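Local coordinates for putative cell adhesion protein (Bacteroides eggerthii, PDB 4GPV) that probably serves as a FimA-like fimbrial subunit, a building block of pili through which the bacterium adheres, at residues 15-20 and 143-148; 51-56 and 87-92; 61-66 and 76-81; 134-139 and 193-198; 155-160 and 336-341. All blocks are in the same frame, centred on the assembly; numbering follows the deposited sequence.

Overall arrangement
From the N terminus, 15-20 waits until 143-148, where contact 1 closes a long loop containing much of the sheet at the N-terminal end of the molecule. Within that loop 51-56 pairs with 87-92 in contact 2, and inside this one in turn 61-66 meets 76-81 in contact 3, joining the loops beside strands 50-56 and 83-90. Contact 4 opens at 134-139, before contact 1 has closed, so the two cross; its partner 193-198 follows a strand of the second sheet, which ties the sheets together. Contact 5 opens at 155-160, crosses contact 4, and closes at 336-341, bringing the C-terminal strand back to the long strand 146-169 near the chain's middle.

Contact 1: 15-20 and 143-148; sequences EQAVLT and GGTNAQ
Ala147 O is gripped by two donors: Thr20 N, at 2.9 Å and nearly straight (169° at the hydrogen), and a water that lies 3.0 Å from Ala147 O. The same water bonds Thr20 OG1, which lies anti to its own carbonyl carbon (chi1 -58°) and therefore beside the backbone N that reaches Ala147. A weaker CA-H contact comes from Leu19 CA, 3.4 Å from Ala147 O. Strands 18-20 and 146-148 run parallel here, only 11° apart in direction, and the remaining bonds alternate as parallel pairing demands. Val18 N donates to Thr145 O at 3.0 Å, while Val18 O accepts Ala147 N, also at 3.0 Å.

The two faces differ in character. On the buried one Leu19 CG rests 4.3 Å from Ala147 CB, with Phe141 packing against both residues and Val139 against Leu19. The other face carries Val18 beside Asn146, whose ND2 comes within 3.9 Å of Val18 CB, and Thr20 beside Gln148. Across its far edge, 15-20 bonds through its backbone to Gly79 and Ile76, so the N-terminal strand is held on both sides. All three direct hydrogen bonds between the segments are main-chain, so the pairing rests mainly on backbone atoms. In related FimA-type pilins the first strand is thought to be removed on assembly; if that holds here, such pairing would suit an exchangeable strand.

Contact 2: 51-56 and 87-92; sequences LVFLFR and YVVANT
Phe53 and Tyr87 form a hydrogen-bonded pair in an antiparallel beta arrangement, part of the sheet at the N-terminal end of this FimA-like protein. Strands 51-56 and 87-90 lie at 164°, bonded in both directions at two pairs: Leu51 N reaches Val89 O at 2.8 Å, Phe53 N reaches Tyr87 O at 2.9 Å, and each bond is returned by the partner's N-H.

One face is filled by large groups. Past the paired residues, Phe55 fits the CD2 and CE2 side of its ring against the CD1 and CE1 side of Tyr87; Tyr87 CD1 sits close to the Phe55 ring plane, 3.5 Å from Phe55 CD2. The two side chains cross at about a right angle, ring planes 76° apart. Tyr87 OH is hydrogen-bonded to Glu106, and Leu109 of helix 106-111 packs on both rings. Next along the same face Phe53 CE1 meets the methyl Val89 CG2 at 4.4 Å, and Leu51 CD1 fits against Thr92 OG1 at 4.1 Å.

The reverse face has smaller bumps. Val52 and Val88 stand side by side, pointing the same way, and touch methyl to methyl, Val52 CG2 to Val88 CG2, at 4.1 Å. The other methyl, Val88 CG1, settles against Leu51 O at 3.7 Å. Back among the aromatics, the carbonyl that accepts from Phe53 N also borders that residue's own ring: Tyr87 O lies at the ring edge, 3.7 Å from Phe53 CD1.

Contact 3: 61-66 and 76-81; sequences LDCAPY and ITTGTT
Asp62 and Thr80 make the tight end of this contact between two loops at the extremity of the N-terminal sheet. The carboxylate faces Thr80 with both oxygens, each using its syn lone pair: Asp62 OD2 takes the backbone N of Thr80 at 2.7 Å (167° at the hydrogen), and Asp62 OD1 takes the hydroxyl Thr80 OG1, also at 2.7 Å. Asp62 CG is anti to the backbone N (chi1 -178°), which carries the group across to the other loop. Asp62 OD2 also lies 3.2 Å from Gly79 CA, so close that a side chain at this glycine would run into it. Arg56 adds a salt bridge to OD1, and Thr80 OG1 in turn accepts from Ala82 N and Gly14 N.

Further along, Cys63 CB still comes within 3.4 Å of Thr78 O, but the other approaches are wider. Cys63 SG reaches Gly79 CA at 3.8 Å, and Ile76 CD1 rests 3.8 Å from Tyr66 CB. Two waters bridge the loops at Thr78: one donates to both Asp62 O and Thr78 O, while on the solvent side the exposed Ala64 and Thr78 meet only through the second, which links Ala64 O, at 2.8 Å, with Thr78 OG1.

An alanine at Asp62 would probably leave Thr80 N, Thr80 OG1 and the guanidinium of Arg56 without these acceptors and weaken the tie between the loops. With a cation and two short donors around it, the buried carboxylate is likely to stay ionised, which would tie its loop to both Arg56 and Thr80.

Contact 4: 134-139 and 193-198; sequences SGESEV and RFFGSA
Ser134 OG donates to Phe194 O at 2.8 Å, the one direct hydrogen bond between 134-139 and 193-198. The hydroxyl sits between its own backbone N and carbonyl carbon (chi1 72°) and meets a lone pair of Phe194 O in the carbonyl plane. Water extends the polar link: one molecule donates to Glu136 OE1 and accepts from Gly196 N at 3.2 Å. Glu136 OE2 is salt-bridged to Lys85. Inside the loop, Arg193 NE comes from above the carbonyl plane of Phe195 O at 3.1 Å, and its NH2 pairs with Glu200, while Ser197 caps the helix that begins next.

Ring contacts form the second group. The carbon contact is Phe195 CZ, 3.9 Å from Ser134 CB. Two oxygens also lie near this ring: Gly135 O at its edge, 3.5 Å from Phe195 CE1, and Glu136 OE1, 3.7 Å from Phe195 CD1, where the two side chains slide past each other in opposite directions. The Phe195 and Tyr87 rings meet edge-to-face. Phe194 presents its ring edge to Ser134 CB and packs edge-to-face with Phe100.

An alanine at Ser134 would keep the CB contacts but would probably leave Phe194 O without this donor and the loop less firmly held at this point. The chemistry is thus one direct hydrogen bond and one water bridge, with the Phe195 ring beside both, joining the first sheet to the loop that follows strand 176-193 of the second.

Contact 5: 155-160 and 336-341; sequences FVAAKI and AQWVTQ
This is a buried aromatic stack near the middle of the molecule, where Phe155 and Trp338 meet between the interrupted long strand 146-169 and the C-terminal strand 329-343. The Phe155 ring and the six-membered ring of Trp338 lie face to face, centroids 3.9 Å apart and planes at 26°, with Phe155 CD2 3.4 Å from Trp338 CD2. Both outer faces carry aliphatic groups. Thr340 CG2 sits over the centre of the Phe155 ring, 3.5 Å from its centroid, and Lys159 CB covers the far face of the indole at 3.8 Å from the six-membered ring's centroid, giving four layers in all.

The indole edge comes to Ala157, with Trp338 CZ3 3.4 Å from Ala157 O. The polar ends are met outside the stack: Trp338 NE1 bonds Glu43, and Lys159 NZ is salt-bridged to Glu43 and Asp41 of strand 40-46. No direct hydrogen bond crosses the contact; a water accepts from Phe155 N at 2.9 Å and donates to Trp338 O. The order Thr340 CG2, Phe155, Trp338, Lys159 CB is thus CH-pi, stack, CH-pi, buried in the beta core of a FimA-like protein of the transthyretin clan.

Contact 1: 15-20 and 143-148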
# COMPACT_ATOMS: atom_id res chain seq x y z
N GLU A 15 -21.63 -29.78 16.22
CA GLU A 15 -21.12 -30.26 17.50
C GLU A 15 -19.86 -29.49 17.85
O GLU A 15 -19.19 -29.00 16.94
CB GLU A 15 -20.84 -31.78 17.43
CG GLU A 15 -21.06 -32.48 18.75
CD GLU A 15 -20.69 -33.95 18.83
OE1 GLU A 15 -20.06 -34.48 17.88
OE2 GLU A 15 -21.01 -34.58 19.87
N GLN A 16 -19.52 -29.38 19.15
CA GLN A 16 -18.30 -28.66 19.53
C GLN A 16 -17.11 -29.21 18.75
O GLN A 16 -16.94 -30.43 18.64
CB GLN A 16 -18.01 -28.77 21.03
CG GLN A 16 -16.87 -27.81 21.43
CD GLN A 16 -16.53 -27.86 22.89
OE1 GLN A 16 -16.85 -28.82 23.60
NE2 GLN A 16 -15.87 -26.84 23.36
N ALA A 17 -16.31 -28.31 18.22
CA ALA A 17 -15.14 -28.68 17.46
C ALA A 17 -13.90 -28.03 18.04
O ALA A 17 -13.99 -27.08 18.82
CB ALA A 17 -15.32 -28.25 16.02
N VAL A 18 -12.76 -28.56 17.64
CA VAL A 18 -11.45 -28.00 17.94
C VAL A 18 -10.83 -27.68 16.59
O VAL A 18 -10.74 -28.57 15.74
CB VAL A 18 -10.53 -28.90 18.80
CG1 VAL A 18 -9.21 -28.19 19.09
CG2 VAL A 18 -11.23 -29.30 20.10
N LEU A 19 -10.48 -26.42 16.39
CA LEU A 19 -9.86 -25.94 15.15
C LEU A 19 -8.47 -25.43 15.47
O LEU A 19 -8.31 -24.63 16.40
CB LEU A 19 -10.71 -24.82 14.54
CG LEU A 19 -11.97 -25.20 13.77
CD1 LEU A 19 -13.19 -25.03 14.63
CD2 LEU A 19 -12.12 -24.29 12.54
N THR A 20 -7.47 -25.92 14.73
CA THR A 20 -6.08 -25.48 14.89
C THR A 20 -5.79 -24.63 13.67
O THR A 20 -5.91 -25.12 12.54
CB THR A 20 -5.14 -26.68 15.06
OG1 THR A 20 -5.56 -27.45 16.19
CG2 THR A 20 -3.68 -26.26 15.24
N GLY A 143 -16.28 -35.55 8.66
CA GLY A 143 -17.08 -36.31 9.62
C GLY A 143 -16.63 -36.23 11.07
O GLY A 143 -17.38 -36.63 11.97
N GLY A 144 -15.43 -35.69 11.30
CA GLY A 144 -14.85 -35.57 12.62
C GLY A 144 -15.14 -34.25 13.31
O GLY A 144 -15.87 -33.41 12.80
N THR A 145 -14.55 -34.07 14.49
CA THR A 145 -14.75 -32.88 15.32
C THR A 145 -13.45 -32.07 15.41
O THR A 145 -13.38 -31.12 16.19
CB THR A 145 -15.27 -33.33 16.70
OG1 THR A 145 -15.53 -32.19 17.51
CG2 THR A 145 -14.30 -34.20 17.40
N ASN A 146 -12.44 -32.43 14.62
CA ASN A 146 -11.15 -31.76 14.64
C ASN A 146 -10.77 -31.29 13.26
O ASN A 146 -10.94 -32.02 12.29
CB ASN A 146 -10.06 -32.68 15.18
CG ASN A 146 -10.45 -33.33 16.46
OD1 ASN A 146 -11.03 -34.43 16.47
ND2 ASN A 146 -10.24 -32.63 17.56
N ALA A 147 -10.28 -30.07 13.18
CA ALA A 147 -9.86 -29.52 11.90
C ALA A 147 -8.53 -28.79 12.01
O ALA A 147 -8.28 -28.07 12.99
CB ALA A 147 -10.92 -28.58 11.34
N GLN A 148 -7.68 -28.99 11.00
CA GLN A 148 -6.40 -28.31 10.86
C GLN A 148 -6.57 -27.31 9.71
O GLN A 148 -6.97 -27.71 8.62
CB GLN A 148 -5.27 -29.33 10.59
CG GLN A 148 -3.86 -28.72 10.43
CD GLN A 148 -3.34 -28.01 11.66
OE1 GLN A 148 -3.12 -26.80 11.65
NE2 GLN A 148 -3.12 -28.76 12.74
O HOH W 1 -7.58 -29.40 15.63

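Contact 2: 51-56 and 87-92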
# COMPACT_ATOMS: atom_id res chain seq x y z
N LEU A 51 -6.96 -11.43 14.00
CA LEU A 51 -8.33 -11.85 14.27
C LEU A 51 -8.65 -13.04 13.38
O LEU A 51 -8.28 -13.04 12.20
CB LEU A 51 -9.37 -10.73 14.01
CG LEU A 51 -9.18 -9.39 14.77
CD1 LEU A 51 -10.08 -8.29 14.18
CD2 LEU A 51 -9.49 -9.56 16.25
N VAL A 52 -9.36 -14.01 13.91
CA VAL A 52 -9.82 -15.18 13.14
C VAL A 52 -11.36 -15.18 13.18
O VAL A 52 -11.96 -15.17 14.27
CB VAL A 52 -9.26 -16.57 13.59
CG1 VAL A 52 -9.72 -17.70 12.66
CG2 VAL A 52 -7.73 -16.56 13.72
N PHE A 53 -11.98 -15.17 12.01
CA PHE A 53 -13.43 -15.23 11.86
C PHE A 53 -13.79 -16.58 11.27
O PHE A 53 -13.19 -16.98 10.27
CB PHE A 53 -13.97 -14.10 10.96
CG PHE A 53 -13.53 -12.72 11.36
CD1 PHE A 53 -12.28 -12.23 10.98
CD2 PHE A 53 -14.38 -11.88 12.08
CE1 PHE A 53 -11.86 -10.95 11.36
CE2 PHE A 53 -13.96 -10.60 12.46
CZ PHE A 53 -12.71 -10.14 12.11
N LEU A 54 -14.76 -17.27 11.87
CA LEU A 54 -15.20 -18.56 11.36
C LEU A 54 -16.64 -18.45 10.93
O LEU A 54 -17.45 -17.91 11.69
CB LEU A 54 -15.04 -19.67 12.42
CG LEU A 54 -13.63 -19.97 12.91
CD1 LEU A 54 -13.66 -20.95 14.11
CD2 LEU A 54 -12.78 -20.53 11.81
N PHE A 55 -16.98 -18.91 9.72
CA PHE A 55 -18.36 -18.80 9.24
C PHE A 55 -18.94 -20.12 8.83
O PHE A 55 -18.23 -20.97 8.32
CB PHE A 55 -18.43 -17.84 8.04
CG PHE A 55 -18.02 -16.44 8.38
CD1 PHE A 55 -18.87 -15.60 9.09
CD2 PHE A 55 -16.76 -15.97 8.03
CE1 PHE A 55 -18.47 -14.31 9.44
CE2 PHE A 55 -16.36 -14.67 8.37
CZ PHE A 55 -17.21 -13.85 9.07
N ARG A 56 -20.25 -20.25 9.02
CA ARG A 56 -21.00 -21.43 8.60
C ARG A 56 -21.31 -21.32 7.09
O ARG A 56 -21.04 -20.27 6.49
CB ARG A 56 -22.26 -21.59 9.46
CG ARG A 56 -21.90 -21.76 10.92
CD ARG A 56 -23.06 -21.98 11.86
NE ARG A 56 -22.52 -22.10 13.21
CZ ARG A 56 -23.17 -21.79 14.33
NH1 ARG A 56 -24.45 -21.43 14.28
NH2 ARG A 56 -22.57 -21.90 15.50
N TYR A 87 -11.40 -16.78 7.97
CA TYR A 87 -10.78 -15.56 7.48
C TYR A 87 -9.88 -15.04 8.56
O TYR A 87 -10.23 -15.09 9.76
CB TYR A 87 -11.84 -14.52 7.15
CG TYR A 87 -12.71 -14.85 5.95
CD1 TYR A 87 -13.83 -15.66 6.08
CD2 TYR A 87 -12.50 -14.22 4.74
CE1 TYR A 87 -14.64 -15.95 4.99
CE2 TYR A 87 -13.34 -14.46 3.64
CZ TYR A 87 -14.40 -15.33 3.77
OH TYR A 87 -15.22 -15.56 2.69
N VAL A 88 -8.70 -14.54 8.15
CA VAL A 88 -7.72 -14.01 9.12
C VAL A 88 -7.31 -12.61 8.67
O VAL A 88 -6.99 -12.40 7.50
CB VAL A 88 -6.46 -14.93 9.27
CG1 VAL A 88 -5.43 -14.31 10.22
CG2 VAL A 88 -6.85 -16.33 9.77
N VAL A 89 -7.29 -11.68 9.61
CA VAL A 89 -6.80 -10.33 9.37
C VAL A 89 -5.74 -10.08 10.43
O VAL A 89 -6.02 -10.24 11.60
CB VAL A 89 -7.90 -9.23 9.39
CG1 VAL A 89 -7.28 -7.85 9.17
CG2 VAL A 89 -8.98 -9.49 8.33
N ALA A 90 -4.53 -9.69 10.01
CA ALA A 90 -3.46 -9.41 10.98
C ALA A 90 -3.19 -7.92 11.07
O ALA A 90 -3.31 -7.20 10.06
CB ALA A 90 -2.18 -10.12 10.54
N ASN A 91 -2.77 -7.48 12.25
CA ASN A 91 -2.21 -6.17 12.55
C ASN A 91 -3.19 -5.02 12.47
O ASN A 91 -2.77 -3.88 12.29
CB ASN A 91 -0.97 -5.93 11.67
CG ASN A 91 0.17 -6.86 12.01
OD1 ASN A 91 0.26 -7.36 13.13
ND2 ASN A 91 1.10 -7.06 11.08
N THR A 92 -4.48 -5.27 12.78
CA THR A 92 -5.44 -4.16 12.86
C THR A 92 -5.76 -3.85 14.35
O THR A 92 -6.56 -2.97 14.63
CB THR A 92 -6.72 -4.41 12.08
OG1 THR A 92 -7.47 -5.51 12.65
CG2 THR A 92 -6.48 -4.55 10.56

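Contact 3: 61-66 and 76-81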
# COMPACT_ATOMS: atom_id res chain seq x y z
N LEU A 61 -21.73 -16.27 11.70
CA LEU A 61 -20.54 -16.50 12.52
C LEU A 61 -20.72 -17.85 13.26
O LEU A 61 -21.79 -18.14 13.78
CB LEU A 61 -20.32 -15.37 13.53
CG LEU A 61 -19.52 -14.18 13.01
CD1 LEU A 61 -19.67 -13.00 13.93
CD2 LEU A 61 -18.03 -14.54 12.82
N ASP A 62 -19.68 -18.67 13.27
CA ASP A 62 -19.78 -19.97 13.93
C ASP A 62 -19.52 -19.82 15.43
O ASP A 62 -19.90 -20.67 16.23
CB ASP A 62 -18.78 -20.93 13.27
CG ASP A 62 -18.84 -22.33 13.86
OD1 ASP A 62 -19.95 -22.92 13.89
OD2 ASP A 62 -17.81 -22.78 14.36
N CYS A 63 -18.92 -18.69 15.79
CA CYS A 63 -18.58 -18.28 17.15
C CYS A 63 -18.04 -16.85 17.09
O CYS A 63 -17.75 -16.33 16.00
CB CYS A 63 -17.56 -19.24 17.76
SG CYS A 63 -16.04 -19.44 16.78
N ALA A 64 -17.87 -16.22 18.27
CA ALA A 64 -17.30 -14.86 18.33
C ALA A 64 -15.85 -14.87 17.77
O ALA A 64 -15.12 -15.84 17.95
CB ALA A 64 -17.33 -14.34 19.77
N PRO A 65 -15.41 -13.80 17.09
CA PRO A 65 -14.04 -13.79 16.53
C PRO A 65 -12.94 -13.99 17.57
O PRO A 65 -13.06 -13.59 18.74
CB PRO A 65 -13.94 -12.41 15.87
CG PRO A 65 -15.37 -12.06 15.58
CD PRO A 65 -16.14 -12.56 16.74
N TYR A 66 -11.90 -14.71 17.16
CA TYR A 66 -10.75 -15.02 18.00
C TYR A 66 -9.74 -13.89 17.92
O TYR A 66 -9.36 -13.47 16.81
CB TYR A 66 -10.10 -16.36 17.56
CG TYR A 66 -8.85 -16.71 18.32
CD1 TYR A 66 -8.91 -17.40 19.53
CD2 TYR A 66 -7.59 -16.33 17.85
CE1 TYR A 66 -7.76 -17.71 20.25
CE2 TYR A 66 -6.44 -16.61 18.57
CZ TYR A 66 -6.52 -17.32 19.76
OH TYR A 66 -5.37 -17.61 20.45
N ILE A 76 -8.78 -22.96 18.61
CA ILE A 76 -10.11 -22.40 18.84
C ILE A 76 -11.04 -23.53 19.27
O ILE A 76 -11.18 -24.52 18.54
CB ILE A 76 -10.62 -21.63 17.60
CG1 ILE A 76 -9.70 -20.41 17.27
CG2 ILE A 76 -12.08 -21.18 17.81
CD1 ILE A 76 -9.88 -19.80 15.89
N THR A 77 -11.69 -23.39 20.44
CA THR A 77 -12.59 -24.46 20.92
C THR A 77 -14.04 -23.97 21.09
O THR A 77 -14.89 -24.74 21.53
CB THR A 77 -12.08 -25.03 22.25
OG1 THR A 77 -12.18 -24.00 23.25
CG2 THR A 77 -10.66 -25.56 22.17
N THR A 78 -14.31 -22.71 20.75
CA THR A 78 -15.64 -22.13 20.93
C THR A 78 -16.55 -22.33 19.72
O THR A 78 -17.73 -21.97 19.78
CB THR A 78 -15.50 -20.64 21.24
OG1 THR A 78 -14.62 -20.07 20.27
CG2 THR A 78 -14.99 -20.40 22.65
N GLY A 79 -15.99 -22.86 18.63
CA GLY A 79 -16.71 -23.11 17.39
C GLY A 79 -17.28 -24.50 17.26
O GLY A 79 -17.24 -25.31 18.19
N THR A 80 -17.85 -24.79 16.09
CA THR A 80 -18.53 -26.07 15.90
C THR A 80 -18.12 -26.72 14.58
O THR A 80 -17.40 -26.12 13.77
CB THR A 80 -20.07 -25.88 15.93
OG1 THR A 80 -20.52 -25.41 14.66
CG2 THR A 80 -20.58 -24.96 17.07
N THR A 81 -18.67 -27.93 14.34
CA THR A 81 -18.45 -28.68 13.10
C THR A 81 -19.21 -28.06 11.92
O THR A 81 -19.07 -28.52 10.77
CB THR A 81 -18.80 -30.15 13.28
OG1 THR A 81 -20.14 -30.25 13.79
CG2 THR A 81 -17.82 -30.86 14.18
O HOH W 2 -20.30 -21.38 18.85
O HOH W 3 -15.28 -17.46 20.25

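Contact 4: 134-139 and 193-198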
# COMPACT_ATOMS: atom_id res chain seq x y z
N SER A 134 -3.99 -10.24 5.22
CA SER A 134 -5.23 -10.97 5.32
C SER A 134 -5.15 -12.24 4.48
O SER A 134 -4.33 -12.37 3.58
CB SER A 134 -6.42 -10.09 4.91
OG SER A 134 -6.41 -9.88 3.50
N GLY A 135 -6.00 -13.18 4.80
CA GLY A 135 -6.06 -14.45 4.08
C GLY A 135 -7.29 -15.22 4.47
O GLY A 135 -7.98 -14.86 5.42
N GLU A 136 -7.57 -16.32 3.74
CA GLU A 136 -8.77 -17.10 4.07
C GLU A 136 -8.56 -18.54 3.65
O GLU A 136 -7.77 -18.81 2.74
CB GLU A 136 -10.03 -16.52 3.36
CG GLU A 136 -10.01 -16.65 1.84
CD GLU A 136 -11.03 -15.82 1.09
OE1 GLU A 136 -10.80 -14.60 0.94
OE2 GLU A 136 -12.02 -16.41 0.60
N SER A 137 -9.32 -19.45 4.25
CA SER A 137 -9.21 -20.86 3.91
C SER A 137 -10.50 -21.58 4.16
O SER A 137 -11.28 -21.18 5.04
CB SER A 137 -8.09 -21.50 4.74
OG SER A 137 -8.01 -22.91 4.57
N GLU A 138 -10.71 -22.68 3.42
CA GLU A 138 -11.83 -23.59 3.66
C GLU A 138 -11.53 -24.39 4.96
O GLU A 138 -10.36 -24.64 5.27
CB GLU A 138 -12.03 -24.54 2.46
CG GLU A 138 -13.41 -25.20 2.47
CD GLU A 138 -13.74 -26.16 1.34
OE1 GLU A 138 -12.82 -26.56 0.59
OE2 GLU A 138 -14.93 -26.55 1.24
N VAL A 139 -12.57 -24.72 5.71
CA VAL A 139 -12.47 -25.53 6.94
C VAL A 139 -13.02 -26.91 6.60
O VAL A 139 -14.15 -26.99 6.12
CB VAL A 139 -13.23 -24.87 8.11
CG1 VAL A 139 -13.21 -25.78 9.34
CG2 VAL A 139 -12.62 -23.51 8.44
N ARG A 193 -9.10 -2.76 1.08
CA ARG A 193 -10.02 -3.86 1.17
C ARG A 193 -9.31 -5.08 1.64
O ARG A 193 -8.29 -5.49 1.05
CB ARG A 193 -10.65 -4.13 -0.21
CG ARG A 193 -11.91 -3.38 -0.50
CD ARG A 193 -13.07 -3.89 0.34
NE ARG A 193 -13.78 -5.04 -0.22
CZ ARG A 193 -14.89 -4.96 -0.95
NH1 ARG A 193 -15.40 -3.77 -1.25
NH2 ARG A 193 -15.48 -6.05 -1.39
N PHE A 194 -9.80 -5.69 2.73
CA PHE A 194 -9.14 -6.90 3.21
C PHE A 194 -9.51 -8.10 2.38
O PHE A 194 -8.69 -9.01 2.23
CB PHE A 194 -9.50 -7.15 4.69
CG PHE A 194 -9.04 -6.02 5.59
CD1 PHE A 194 -7.76 -6.01 6.13
CD2 PHE A 194 -9.90 -4.96 5.89
CE1 PHE A 194 -7.34 -4.97 6.97
CE2 PHE A 194 -9.47 -3.90 6.71
CZ PHE A 194 -8.20 -3.91 7.22
N PHE A 195 -10.78 -8.17 1.92
CA PHE A 195 -11.28 -9.30 1.14
C PHE A 195 -12.00 -8.76 -0.07
O PHE A 195 -11.94 -7.57 -0.34
CB PHE A 195 -12.18 -10.20 2.02
CG PHE A 195 -11.45 -10.68 3.23
CD1 PHE A 195 -10.47 -11.66 3.13
CD2 PHE A 195 -11.68 -10.10 4.48
CE1 PHE A 195 -9.72 -12.04 4.24
CE2 PHE A 195 -10.93 -10.49 5.58
CZ PHE A 195 -9.99 -11.50 5.47
N GLY A 196 -12.62 -9.63 -0.83
CA GLY A 196 -13.30 -9.19 -2.03
C GLY A 196 -12.48 -9.51 -3.25
O GLY A 196 -11.40 -10.11 -3.18
N SER A 197 -13.01 -9.11 -4.39
CA SER A 197 -12.40 -9.43 -5.67
C SER A 197 -11.17 -8.59 -5.92
O SER A 197 -11.00 -7.51 -5.34
CB SER A 197 -13.40 -9.19 -6.79
OG SER A 197 -13.62 -7.80 -6.93
N ALA A 198 -10.32 -9.08 -6.82
CA ALA A 198 -9.14 -8.34 -7.22
C ALA A 198 -9.56 -6.96 -7.79
O ALA A 198 -8.91 -5.96 -7.49
CB ALA A 198 -8.38 -9.16 -8.27
O HOH W 4 -12.54 -12.79 -0.44

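Contact 5: 155-160 and 336-341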
# COMPACT_ATOMS: atom_id res chain seq x y z
N PHE A 155 -0.12 -9.16 1.93
CA PHE A 155 -0.24 -7.75 2.31
C PHE A 155 -1.45 -7.14 1.69
O PHE A 155 -1.75 -7.39 0.52
CB PHE A 155 0.99 -6.94 1.84
CG PHE A 155 2.27 -7.31 2.53
CD1 PHE A 155 2.41 -7.12 3.91
CD2 PHE A 155 3.35 -7.83 1.81
CE1 PHE A 155 3.61 -7.46 4.55
CE2 PHE A 155 4.55 -8.14 2.45
CZ PHE A 155 4.66 -7.97 3.82
N VAL A 156 -2.12 -6.25 2.43
CA VAL A 156 -3.27 -5.51 1.91
C VAL A 156 -2.74 -4.36 1.04
O VAL A 156 -3.40 -3.98 0.08
CB VAL A 156 -4.12 -4.99 3.11
CG1 VAL A 156 -5.21 -4.00 2.65
CG2 VAL A 156 -4.73 -6.16 3.86
N ALA A 157 -1.62 -3.76 1.45
CA ALA A 157 -1.01 -2.64 0.74
C ALA A 157 -0.05 -3.09 -0.39
O ALA A 157 0.27 -4.27 -0.54
CB ALA A 157 -0.25 -1.77 1.73
N ALA A 158 0.44 -2.09 -1.13
CA ALA A 158 1.53 -2.16 -2.09
C ALA A 158 2.66 -1.29 -1.53
O ALA A 158 2.41 -0.40 -0.70
CB ALA A 158 1.07 -1.63 -3.46
N LYS A 159 3.87 -1.50 -2.00
CA LYS A 159 5.01 -0.72 -1.58
C LYS A 159 5.63 -0.06 -2.81
O LYS A 159 5.77 -0.72 -3.85
CB LYS A 159 6.03 -1.65 -0.89
CG LYS A 159 7.26 -0.96 -0.34
CD LYS A 159 8.08 -1.95 0.50
CE LYS A 159 9.31 -2.47 -0.16
NZ LYS A 159 10.03 -3.43 0.73
N ILE A 160 6.01 1.22 -2.69
CA ILE A 160 6.65 1.94 -3.80
C ILE A 160 7.99 2.45 -3.30
O ILE A 160 8.01 3.21 -2.34
CB ILE A 160 5.75 3.10 -4.32
CG1 ILE A 160 4.40 2.56 -4.85
CG2 ILE A 160 6.49 3.92 -5.43
CD1 ILE A 160 3.35 3.66 -5.07
N ALA A 336 7.50 -6.24 -8.53
CA ALA A 336 7.82 -7.56 -8.03
C ALA A 336 6.71 -8.01 -7.09
O ALA A 336 5.95 -7.17 -6.57
CB ALA A 336 9.16 -7.55 -7.30
N GLN A 337 6.57 -9.32 -6.92
CA GLN A 337 5.61 -9.81 -5.94
C GLN A 337 6.12 -9.40 -4.57
O GLN A 337 7.31 -9.61 -4.28
CB GLN A 337 5.47 -11.34 -6.04
CG GLN A 337 4.85 -11.83 -7.35
CD GLN A 337 3.42 -11.41 -7.63
OE1 GLN A 337 3.02 -11.26 -8.78
NE2 GLN A 337 2.59 -11.23 -6.60
N TRP A 338 5.27 -8.79 -3.74
CA TRP A 338 5.65 -8.42 -2.38
C TRP A 338 5.18 -9.56 -1.48
O TRP A 338 3.99 -9.74 -1.29
CB TRP A 338 5.03 -7.05 -2.00
CG TRP A 338 5.56 -6.45 -0.73
CD1 TRP A 338 6.81 -6.62 -0.19
CD2 TRP A 338 4.92 -5.43 0.04
NE1 TRP A 338 6.92 -5.87 0.96
CE2 TRP A 338 5.79 -5.11 1.11
CE3 TRP A 338 3.65 -4.83 0.00
CZ2 TRP A 338 5.45 -4.18 2.11
CZ3 TRP A 338 3.30 -3.92 1.00
CH2 TRP A 338 4.21 -3.58 2.02
N VAL A 339 6.11 -10.42 -1.09
CA VAL A 339 5.81 -11.66 -0.38
C VAL A 339 5.94 -11.46 1.13
O VAL A 339 6.93 -10.91 1.62
CB VAL A 339 6.77 -12.76 -0.91
CG1 VAL A 339 6.74 -14.02 -0.06
CG2 VAL A 339 6.47 -13.09 -2.36
N THR A 340 4.93 -11.94 1.86
CA THR A 340 4.93 -11.90 3.31
C THR A 340 5.79 -13.06 3.81
O THR A 340 5.68 -14.18 3.31
CB THR A 340 3.51 -12.07 3.89
OG1 THR A 340 3.02 -13.34 3.46
CG2 THR A 340 2.55 -10.98 3.44
N GLN A 341 6.58 -12.80 4.84
CA GLN A 341 7.29 -13.88 5.53
C GLN A 341 6.94 -13.64 7.01
O GLN A 341 7.72 -12.99 7.72
CB GLN A 341 8.80 -13.87 5.20
CG GLN A 341 9.47 -15.21 5.45
CD GLN A 341 10.64 -15.45 4.52
OE1 GLN A 341 11.65 -14.73 4.52
NE2 GLN A 341 10.54 -16.48 3.69
O HOH W 5 1.66 -10.25 -0.08